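GH127 beta-L-arabinofuranoside (Geobacillus stearothermophilus, PDB 4QK0) probably hydrolyses beta-L-arabinofuranosidic bonds, releasing L-arabinofuranose from arabinose-containing sugars, as a GH127 beta-L-arabinofuranosidase. Local coordinates at residues K301-I306 against E317-D322; V263-R268 against Y331-A336; I599-D604 against T620-F625. All blocks are in the same frame, centred on the assembly; numbering follows the deposited sequence.

Interaction 1. Residues K301-I306 against E317-D322; sequences KRQMYI and ESFTFD
The guanidinium of R302 receives D322 at its edge. The carboxylate plane of D322 stands 90° to it, and OD2 lies close to the guanidinium plane. The F319 ring has the backbone O of Q303 at its edge, while OE1 of the same residue approaches it obliquely. The amide of Q303 is turned 66° from that ring.

The salt bridge runs from R302 NH1 to D322 OD2 at 2.9 Å, and it is nearly straight at 166°. NH1 meets OD2 from above the carboxylate plane. The R302 chain, extended from CG to NE, crosses D322 obliquely, with CD 3.1 Å from OD2. The other oxygen, OD1, is bonded by N298 ND2, so both carboxylate oxygens have partners. An alanine at D322 would remove them, and would probably loosen the tie between this loop and R302 and N298.

Q303 is buried. Its CB packs against F319 CD1 at 3.9 Å. Its amide is gripped from both ends. NE2 bonds to N298 OD1 and A262 O. OE1 accepts a very short 2.4 Å bond from water 1, which in turn accepts from T320 N at 2.9 Å. F321 points away from 301-306, and its ring makes an edge-to-face contact with W388 of the second subunit. The contact joins the C-terminal end of helix 286-302 to a loop at the dimer interface, within the GH127 catalytic domain, whose fold is an (alpha/alpha)6 barrel.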
loop_
_atom_site.group_PDB
_atom_site.type_symbol
_atom_site.label_atom_id
_atom_site.label_comp_id
_atom_site.label_asym_id
_atom_site.label_seq_id
_atom_site.Cartn_x
_atom_site.Cartn_y
_atom_site.Cartn_z
ATOM N N LYS A 301 -21.057 -8.128 4.664
ATOM C CA LYS A 301 -21.578 -7.154 3.740
ATOM C C LYS A 301 -20.691 -5.890 3.569
ATOM O O LYS A 301 -21.016 -5.011 2.777
ATOM C CB LYS A 301 -22.972 -6.745 4.149
ATOM C CG LYS A 301 -23.888 -7.968 3.980
ATOM C CD LYS A 301 -25.339 -7.756 3.546
ATOM C CE LYS A 301 -26.051 -9.117 3.435
ATOM N NZ LYS A 301 -26.158 -9.797 4.770
ATOM N N ARG A 302 -19.647 -5.754 4.370
ATOM C CA ARG A 302 -18.794 -4.573 4.251
ATOM C C ARG A 302 -17.339 -4.845 4.268
ATOM O O ARG A 302 -16.626 -4.001 3.806
ATOM C CB ARG A 302 -19.154 -3.551 5.317
ATOM C CG ARG A 302 -20.604 -3.188 5.213
ATOM C CD ARG A 302 -20.935 -1.971 5.973
ATOM N NE ARG A 302 -22.264 -1.483 5.632
ATOM C CZ ARG A 302 -22.709 -0.282 5.995
ATOM N NH1 ARG A 302 -21.915 0.549 6.669
ATOM N NH2 ARG A 302 -23.930 0.103 5.656
ATOM N N GLN A 303 -16.882 -5.972 4.818
ATOM C CA GLN A 303 -15.431 -6.199 4.970
ATOM C C GLN A 303 -14.971 -7.573 4.530
ATOM O O GLN A 303 -14.065 -8.138 5.101
ATOM C CB GLN A 303 -14.960 -5.919 6.368
ATOM C CG GLN A 303 -15.223 -4.478 6.808
ATOM C CD GLN A 303 -14.454 -4.157 8.077
ATOM O OE1 GLN A 303 -13.231 -4.040 8.073
ATOM N NE2 GLN A 303 -15.168 -4.115 9.211
HETATM N N MSE A 304 -15.571 -8.081 3.474
HETATM C CA MSE A 304 -15.243 -9.368 2.959
HETATM C C MSE A 304 -14.990 -9.297 1.479
HETATM O O MSE A 304 -15.745 -8.675 0.763
HETATM C CB MSE A 304 -16.417 -10.337 3.185
HETATM C CG MSE A 304 -16.089 -11.725 2.752
HETATM SE SE MSE A 304 -17.623 -12.999 2.893
HETATM C CE MSE A 304 -18.753 -12.315 1.514
ATOM N N TYR A 305 -13.946 -10.008 1.013
ATOM C CA TYR A 305 -13.621 -10.088 -0.418
ATOM C C TYR A 305 -14.524 -11.073 -1.121
ATOM O O TYR A 305 -15.044 -12.001 -0.522
ATOM C CB TYR A 305 -12.144 -10.503 -0.575
ATOM C CG TYR A 305 -11.127 -9.391 -0.182
ATOM C CD1 TYR A 305 -10.776 -8.409 -1.087
ATOM C CD2 TYR A 305 -10.546 -9.367 1.050
ATOM C CE1 TYR A 305 -9.873 -7.412 -0.758
ATOM C CE2 TYR A 305 -9.654 -8.369 1.390
ATOM C CZ TYR A 305 -9.297 -7.392 0.450
ATOM O OH TYR A 305 -8.415 -6.360 0.822
ATOM N N ILE A 306 -14.610 -10.968 -2.426
ATOM C CA ILE A 306 -15.494 -11.810 -3.155
ATOM C C ILE A 306 -15.083 -13.304 -3.048
ATOM O O ILE A 306 -15.901 -14.166 -3.245
ATOM C CB ILE A 306 -15.627 -11.359 -4.612
ATOM C CG1 ILE A 306 -16.787 -12.064 -5.302
ATOM C CG2 ILE A 306 -14.316 -11.575 -5.353
ATOM C CD1 ILE A 306 -17.067 -11.606 -6.718
ATOM N N GLU A 317 -2.453 -7.834 10.194
ATOM C CA GLU A 317 -3.224 -8.869 9.515
ATOM C C GLU A 317 -4.700 -8.688 9.818
ATOM O O GLU A 317 -5.380 -9.600 10.263
ATOM C CB GLU A 317 -2.727 -10.251 9.936
ATOM C CG GLU A 317 -1.200 -10.338 9.978
ATOM C CD GLU A 317 -0.721 -11.656 10.554
ATOM O OE1 GLU A 317 -0.237 -12.519 9.818
ATOM O OE2 GLU A 317 -0.876 -11.831 11.760
ATOM N N SER A 318 -5.197 -7.493 9.519
ATOM C CA SER A 318 -6.373 -7.002 10.153
ATOM C C SER A 318 -7.442 -6.467 9.222
ATOM O O SER A 318 -7.217 -6.150 8.028
ATOM C CB SER A 318 -5.942 -5.907 11.139
ATOM O OG SER A 318 -5.230 -4.909 10.448
ATOM N N PHE A 319 -8.638 -6.386 9.801
ATOM C CA PHE A 319 -9.672 -5.555 9.282
ATOM C C PHE A 319 -9.218 -4.109 9.297
ATOM O O PHE A 319 -8.460 -3.656 10.172
ATOM C CB PHE A 319 -10.911 -5.678 10.134
ATOM C CG PHE A 319 -11.608 -7.024 10.018
ATOM C CD1 PHE A 319 -12.318 -7.351 8.899
ATOM C CD2 PHE A 319 -11.506 -7.963 11.032
ATOM C CE1 PHE A 319 -12.962 -8.577 8.786
ATOM C CE2 PHE A 319 -12.138 -9.212 10.920
ATOM C CZ PHE A 319 -12.861 -9.529 9.802
ATOM N N THR A 320 -9.710 -3.363 8.319
ATOM C CA THR A 320 -9.630 -1.912 8.358
ATOM C C THR A 320 -11.023 -1.360 8.647
ATOM O O THR A 320 -11.335 -1.042 9.794
ATOM C CB THR A 320 -9.037 -1.335 7.066
ATOM O OG1 THR A 320 -9.746 -1.817 5.911
ATOM C CG2 THR A 320 -7.598 -1.777 6.982
ATOM N N PHE A 321 -11.810 -1.098 7.606
ATOM C CA PHE A 321 -13.110 -0.470 7.813
ATOM C C PHE A 321 -13.992 -0.754 6.636
ATOM O O PHE A 321 -13.541 -1.244 5.565
ATOM C CB PHE A 321 -12.948 1.062 8.105
ATOM C CG PHE A 321 -12.264 1.816 6.998
ATOM C CD1 PHE A 321 -13.010 2.324 5.921
ATOM C CD2 PHE A 321 -10.887 1.932 6.964
ATOM C CE1 PHE A 321 -12.391 2.958 4.845
ATOM C CE2 PHE A 321 -10.254 2.587 5.891
ATOM C CZ PHE A 321 -11.029 3.097 4.842
ATOM N N ASP A 322 -15.246 -0.362 6.761
ATOM C CA ASP A 322 -16.224 -0.656 5.714
ATOM C C ASP A 322 -15.803 -0.283 4.301
ATOM O O ASP A 322 -15.400 0.840 4.025
ATOM C CB ASP A 322 -17.524 0.056 6.028
ATOM C CG ASP A 322 -18.182 -0.463 7.337
ATOM O OD1 ASP A 322 -17.616 -1.362 8.026
ATOM O OD2 ASP A 322 -19.254 0.070 7.676
HETATM O O HOH W 1 -11.497 -4.761 6.540
#

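Interaction 2. Residues V263-R268 against Y331-A336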
loop_
_atom_site.group_PDB
_atom_site.type_symbol
_atom_site.label_atom_id
_atom_site.label_comp_id
_atom_site.label_asym_id
_atom_site.label_seq_id
_atom_site.Cartn_x
_atom_site.Cartn_y
_atom_site.Cartn_z
ATOM N N VAL A 263 -12.989 -5.293 13.765
ATOM C CA VAL A 263 -11.723 -4.576 13.848
ATOM C C VAL A 263 -10.629 -5.559 14.229
ATOM O O VAL A 263 -10.901 -6.647 14.760
ATOM C CB VAL A 263 -11.754 -3.453 14.894
ATOM C CG1 VAL A 263 -12.865 -2.455 14.580
ATOM C CG2 VAL A 263 -11.960 -3.997 16.289
ATOM N N GLY A 264 -9.394 -5.143 14.022
ATOM C CA GLY A 264 -8.239 -5.845 14.492
ATOM C C GLY A 264 -7.888 -7.050 13.669
ATOM O O GLY A 264 -8.302 -7.196 12.542
ATOM N N HIS A 265 -7.085 -7.910 14.279
ATOM C CA HIS A 265 -6.585 -9.125 13.635
ATOM C C HIS A 265 -7.749 -10.031 13.266
ATOM O O HIS A 265 -8.589 -10.337 14.127
ATOM C CB HIS A 265 -5.650 -9.822 14.645
ATOM C CG HIS A 265 -4.878 -10.944 14.069
ATOM N ND1 HIS A 265 -5.402 -12.208 13.928
ATOM C CD2 HIS A 265 -3.619 -10.997 13.571
ATOM C CE1 HIS A 265 -4.506 -12.984 13.344
ATOM N NE2 HIS A 265 -3.420 -12.269 13.111
ATOM N N ALA A 266 -7.786 -10.492 12.014
ATOM C CA ALA A 266 -8.936 -11.134 11.490
ATOM C C ALA A 266 -9.191 -12.523 12.045
ATOM O O ALA A 266 -10.343 -12.848 12.287
ATOM C CB ALA A 266 -8.910 -11.196 9.992
ATOM N N VAL A 267 -8.148 -13.345 12.217
ATOM C CA VAL A 267 -8.346 -14.680 12.744
ATOM C C VAL A 267 -8.816 -14.604 14.196
ATOM O O VAL A 267 -9.756 -15.293 14.591
ATOM C CB VAL A 267 -7.068 -15.529 12.684
ATOM C CG1 VAL A 267 -7.371 -16.935 13.115
ATOM C CG2 VAL A 267 -6.493 -15.578 11.251
ATOM N N ARG A 268 -8.178 -13.763 14.974
ATOM C CA ARG A 268 -8.561 -13.518 16.340
ATOM C C ARG A 268 -10.050 -13.151 16.400
ATOM O O ARG A 268 -10.833 -13.729 17.192
ATOM C CB ARG A 268 -7.756 -12.396 16.950
ATOM C CG ARG A 268 -6.376 -12.800 17.411
ATOM C CD ARG A 268 -5.591 -11.606 17.997
ATOM N NE ARG A 268 -4.325 -11.994 18.595
ATOM C CZ ARG A 268 -3.244 -12.366 17.912
ATOM N NH1 ARG A 268 -3.254 -12.375 16.603
ATOM N NH2 ARG A 268 -2.171 -12.779 18.559
ATOM N N TYR A 331 -4.792 -8.769 2.519
ATOM C CA TYR A 331 -4.095 -9.798 3.278
ATOM C C TYR A 331 -4.823 -11.129 3.105
ATOM O O TYR A 331 -4.244 -12.099 2.595
ATOM C CB TYR A 331 -3.946 -9.387 4.702
ATOM C CG TYR A 331 -2.782 -10.070 5.359
ATOM C CD1 TYR A 331 -1.470 -9.667 5.127
ATOM C CD2 TYR A 331 -2.986 -11.107 6.238
ATOM C CE1 TYR A 331 -0.397 -10.310 5.751
ATOM C CE2 TYR A 331 -1.939 -11.735 6.868
ATOM C CZ TYR A 331 -0.646 -11.351 6.616
ATOM O OH TYR A 331 0.387 -11.977 7.303
ATOM N N ALA A 332 -6.090 -11.204 3.501
ATOM C CA ALA A 332 -6.937 -12.394 3.193
ATOM C C ALA A 332 -6.220 -13.717 3.510
ATOM O O ALA A 332 -6.089 -14.599 2.680
ATOM C CB ALA A 332 -7.395 -12.366 1.779
ATOM N N GLU A 333 -5.699 -13.770 4.712
ATOM C CA GLU A 333 -4.944 -14.916 5.229
ATOM C C GLU A 333 -5.780 -16.196 5.131
ATOM O O GLU A 333 -7.002 -16.191 5.365
ATOM C CB GLU A 333 -4.625 -14.630 6.672
ATOM C CG GLU A 333 -3.705 -15.559 7.364
ATOM C CD GLU A 333 -3.457 -15.173 8.834
ATOM O OE1 GLU A 333 -2.958 -16.069 9.498
ATOM O OE2 GLU A 333 -3.685 -14.037 9.335
ATOM N N THR A 334 -5.121 -17.263 4.722
ATOM C CA THR A 334 -5.734 -18.560 4.607
ATOM C C THR A 334 -6.481 -18.915 5.905
ATOM O O THR A 334 -7.639 -19.272 5.844
ATOM C CB THR A 334 -4.660 -19.640 4.260
ATOM O OG1 THR A 334 -3.990 -19.287 3.037
ATOM C CG2 THR A 334 -5.315 -20.980 4.064
ATOM N N CYS A 335 -5.819 -18.747 7.038
ATOM C CA CYS A 335 -6.391 -19.060 8.326
ATOM C C CYS A 335 -7.662 -18.244 8.646
ATOM O O CYS A 335 -8.546 -18.728 9.337
ATOM C CB CYS A 335 -5.363 -18.877 9.431
ATOM S SG CYS A 335 -4.219 -20.240 9.464
ATOM N N ALA A 336 -7.775 -17.035 8.102
ATOM C CA ALA A 336 -8.936 -16.208 8.391
ATOM C C ALA A 336 -10.122 -16.726 7.623
ATOM O O ALA A 336 -11.240 -16.628 8.101
ATOM C CB ALA A 336 -8.690 -14.758 8.033
#
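The first turns of helices 266-283 and 334-350 meet here, with the CA atoms of V267 and A336 4.7 Å apart. The second helix opens after E333 at its N-cap, and A336 N bonds back to E333 O at 3.0 Å.

V267 carries most of the packing through one methyl. With CG1 anti to the backbone N, CG2 is directed at the other helix start. It lies 3.7 Å from A336 N and 3.9 Å from C335 CB. Beside it, A266 CB meets A336 CB at 4.1 Å. These small side chains allow a close approach of two helices of the (alpha/alpha)6 barrel of the GH127 catalytic domain. C335 forms a disulfide with C412 in another structure of this protein, but not in this one.

Polar groups line the same contact. H265 caps its helix: ND1 accepts a weak but straight bond from R268 N at 3.3 Å. R268 NH1 sits over the centre of one ring face. NE2 bonds to E317 OE2, which fixes the ring's rotation. ND1 as acceptor is consistent with a proton on NE2, facing E317. The nearby carboxylates and the R268 guanidinium would probably pull the histidine's ionisation in opposite directions. The extended side chain of E333 crosses V267 at about a right angle and brings OE2 to the edge of the Y331 ring. There OE2 is 4.2 Å from H265 NE2, with the carboxylate and imidazole planes 89° apart.

Interaction 3. Residues I599-D604 against T620-F625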
loop_
_atom_site.group_PDB
_atom_site.type_symbol
_atom_site.label_atom_id
_atom_site.label_comp_id
_atom_site.label_asym_id
_atom_site.label_seq_id
_atom_site.Cartn_x
_atom_site.Cartn_y
_atom_site.Cartn_z
ATOM N N ILE A 599 -14.298 -12.680 -25.445
ATOM C CA ILE A 599 -13.498 -11.717 -26.219
ATOM C C ILE A 599 -13.394 -10.471 -25.383
ATOM O O ILE A 599 -14.387 -9.871 -25.106
ATOM C CB ILE A 599 -14.161 -11.352 -27.596
ATOM C CG1 ILE A 599 -14.345 -12.593 -28.488
ATOM C CG2 ILE A 599 -13.335 -10.319 -28.400
ATOM C CD1 ILE A 599 -13.070 -13.353 -28.782
ATOM N N ALA A 600 -12.189 -10.064 -25.046
ATOM C CA ALA A 600 -11.958 -8.784 -24.407
ATOM C C ALA A 600 -11.192 -7.816 -25.338
ATOM O O ALA A 600 -10.923 -8.129 -26.496
ATOM C CB ALA A 600 -11.169 -9.013 -23.132
ATOM N N GLU A 601 -10.858 -6.655 -24.801
ATOM C CA GLU A 601 -10.129 -5.622 -25.507
ATOM C C GLU A 601 -8.910 -5.189 -24.732
ATOM O O GLU A 601 -8.971 -5.050 -23.520
ATOM C CB GLU A 601 -11.000 -4.390 -25.662
ATOM C CG GLU A 601 -12.142 -4.562 -26.608
ATOM C CD GLU A 601 -12.944 -3.273 -26.819
ATOM O OE1 GLU A 601 -12.440 -2.161 -26.487
ATOM O OE2 GLU A 601 -14.087 -3.391 -27.304
ATOM N N ARG A 602 -7.819 -4.961 -25.457
ATOM C CA ARG A 602 -6.626 -4.332 -24.937
ATOM C C ARG A 602 -6.315 -3.007 -25.641
ATOM O O ARG A 602 -6.581 -2.822 -26.817
ATOM C CB ARG A 602 -5.438 -5.214 -25.155
ATOM C CG ARG A 602 -5.486 -6.557 -24.479
ATOM C CD ARG A 602 -4.094 -7.109 -24.516
ATOM N NE ARG A 602 -3.879 -8.244 -23.635
ATOM C CZ ARG A 602 -3.425 -8.156 -22.390
ATOM N NH1 ARG A 602 -3.238 -6.985 -21.792
ATOM N NH2 ARG A 602 -3.211 -9.254 -21.714
ATOM N N VAL A 603 -5.723 -2.098 -24.901
ATOM C CA VAL A 603 -5.175 -0.898 -25.503
ATOM C C VAL A 603 -3.878 -1.253 -26.209
ATOM O O VAL A 603 -3.042 -1.965 -25.668
ATOM C CB VAL A 603 -4.940 0.193 -24.435
ATOM C CG1 VAL A 603 -4.233 1.406 -25.013
ATOM C CG2 VAL A 603 -6.294 0.590 -23.852
ATOM N N ASP A 604 -3.708 -0.706 -27.393
ATOM C CA ASP A 604 -2.516 -0.946 -28.210
ATOM C C ASP A 604 -1.326 -0.123 -27.723
ATOM O O ASP A 604 -1.358 1.099 -27.740
ATOM C CB ASP A 604 -2.847 -0.617 -29.667
ATOM C CG ASP A 604 -1.809 -1.125 -30.669
ATOM O OD1 ASP A 604 -0.662 -1.483 -30.318
ATOM O OD2 ASP A 604 -2.186 -1.171 -31.853
ATOM N N THR A 620 -7.805 0.603 -29.395
ATOM C CA THR A 620 -8.071 -0.665 -28.735
ATOM C C THR A 620 -8.153 -1.796 -29.760
ATOM O O THR A 620 -8.652 -1.569 -30.859
ATOM C CB THR A 620 -9.395 -0.526 -27.971
ATOM O OG1 THR A 620 -9.566 -1.623 -27.101
ATOM C CG2 THR A 620 -10.596 -0.443 -28.900
ATOM N N TYR A 621 -7.655 -2.994 -29.442
ATOM C CA TYR A 621 -7.899 -4.183 -30.293
ATOM C C TYR A 621 -8.491 -5.364 -29.491
ATOM O O TYR A 621 -8.342 -5.425 -28.277
ATOM C CB TYR A 621 -6.623 -4.632 -31.016
ATOM C CG TYR A 621 -5.514 -5.116 -30.089
ATOM C CD1 TYR A 621 -4.755 -4.212 -29.386
ATOM C CD2 TYR A 621 -5.248 -6.466 -29.909
ATOM C CE1 TYR A 621 -3.782 -4.615 -28.515
ATOM C CE2 TYR A 621 -4.233 -6.885 -29.049
ATOM C CZ TYR A 621 -3.507 -5.938 -28.358
ATOM O OH TYR A 621 -2.505 -6.258 -27.488
ATOM N N LYS A 622 -9.145 -6.296 -30.189
ATOM C CA LYS A 622 -9.830 -7.438 -29.595
ATOM C C LYS A 622 -8.934 -8.621 -29.344
ATOM O O LYS A 622 -8.067 -8.925 -30.151
ATOM C CB LYS A 622 -10.988 -7.879 -30.479
ATOM C CG LYS A 622 -12.132 -6.910 -30.334
ATOM C CD LYS A 622 -13.111 -6.936 -31.468
ATOM C CE LYS A 622 -14.464 -6.376 -31.025
ATOM N NZ LYS A 622 -15.464 -6.628 -32.096
ATOM N N VAL A 623 -9.112 -9.268 -28.205
ATOM C CA VAL A 623 -8.331 -10.455 -27.900
ATOM C C VAL A 623 -9.273 -11.506 -27.310
ATOM O O VAL A 623 -10.184 -11.165 -26.599
ATOM C CB VAL A 623 -7.149 -10.176 -26.925
ATOM C CG1 VAL A 623 -6.158 -9.220 -27.518
ATOM C CG2 VAL A 623 -7.617 -9.623 -25.602
ATOM N N PRO A 624 -9.034 -12.789 -27.596
ATOM C CA PRO A 624 -9.686 -13.835 -26.815
ATOM C C PRO A 624 -9.149 -13.814 -25.374
ATOM O O PRO A 624 -7.994 -13.409 -25.179
ATOM C CB PRO A 624 -9.201 -15.129 -27.499
ATOM C CG PRO A 624 -7.812 -14.773 -27.986
ATOM C CD PRO A 624 -7.875 -13.303 -28.371
ATOM N N PHE A 625 -9.972 -14.174 -24.372
ATOM C CA PHE A 625 -9.444 -14.437 -23.007
ATOM C C PHE A 625 -9.941 -15.728 -22.464
ATOM O O PHE A 625 -11.006 -16.193 -22.830
ATOM C CB PHE A 625 -9.790 -13.352 -21.981
ATOM C CG PHE A 625 -11.198 -13.391 -21.511
ATOM C CD1 PHE A 625 -11.600 -14.108 -20.371
ATOM C CD2 PHE A 625 -12.141 -12.673 -22.199
ATOM C CE1 PHE A 625 -12.937 -14.097 -19.955
ATOM C CE2 PHE A 625 -13.461 -12.674 -21.791
ATOM C CZ PHE A 625 -13.850 -13.367 -20.666
#
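Four backbone hydrogen bonds join 599-604 to 620-625. A600 and V623 exchange two: V623 N reaches A600 O at 2.7 Å, and A600 N reaches V623 O at 2.8 Å. R602 and Y621 exchange the other two, both nearly along the C=O axes. This is an antiparallel ladder in the sheet of the GH127 C-terminal domain. The strands are strongly twisted, with their directions 136° apart.

T620 OG1, anti to its backbone N, sits 3.0 Å from E601 OE1 and 3.2 Å from R602 O. Both acceptors lie within reach of the hydroxyl. I599, E601, K622 and P624 share this face with T620. There I599 CG2 touches K622 CB at 4.0 Å.

On the other face R602 and Y621 lie side by side and point the same way. The Y621 ring takes the crowded position between backbone N and carbonyl carbon, chi1 64°. This swings it across to R602, whose CB makes an off-centre CH-pi contact, 4.2 Å from the ring centroid. The guanidinium extends beyond the ring to the backbone oxygens of N566 and N569. V623 CG2 packs against R602 CG at 3.9 Å, the two side chains crossing at about a right angle. A600 CB meets the F625 ring at CD2, 3.9 Å away, and the backbone N of A600 lies in the plane of that ring, at its edge.

Interactions 1 and 2 belong to the catalytic domain and touch each other. Interaction 1 is nested in the loop closed by interaction 2. Strands 264-265 and 318-319 pair between them, with F319 N bonding to G264 O, and Y331 OH bonds to E317 OE1. Interaction 2 is fully buried and relies on small apolar side chains. Interaction 1 is partly buried and mixes a salt bridge at the exposed R302 with a water link at the buried Q303, next to the second subunit. Interaction 3 lies apart in the C-terminal domain, about 32 Å from interaction 1, centre to centre. It is partly exposed and held chiefly by backbone bonding between strands.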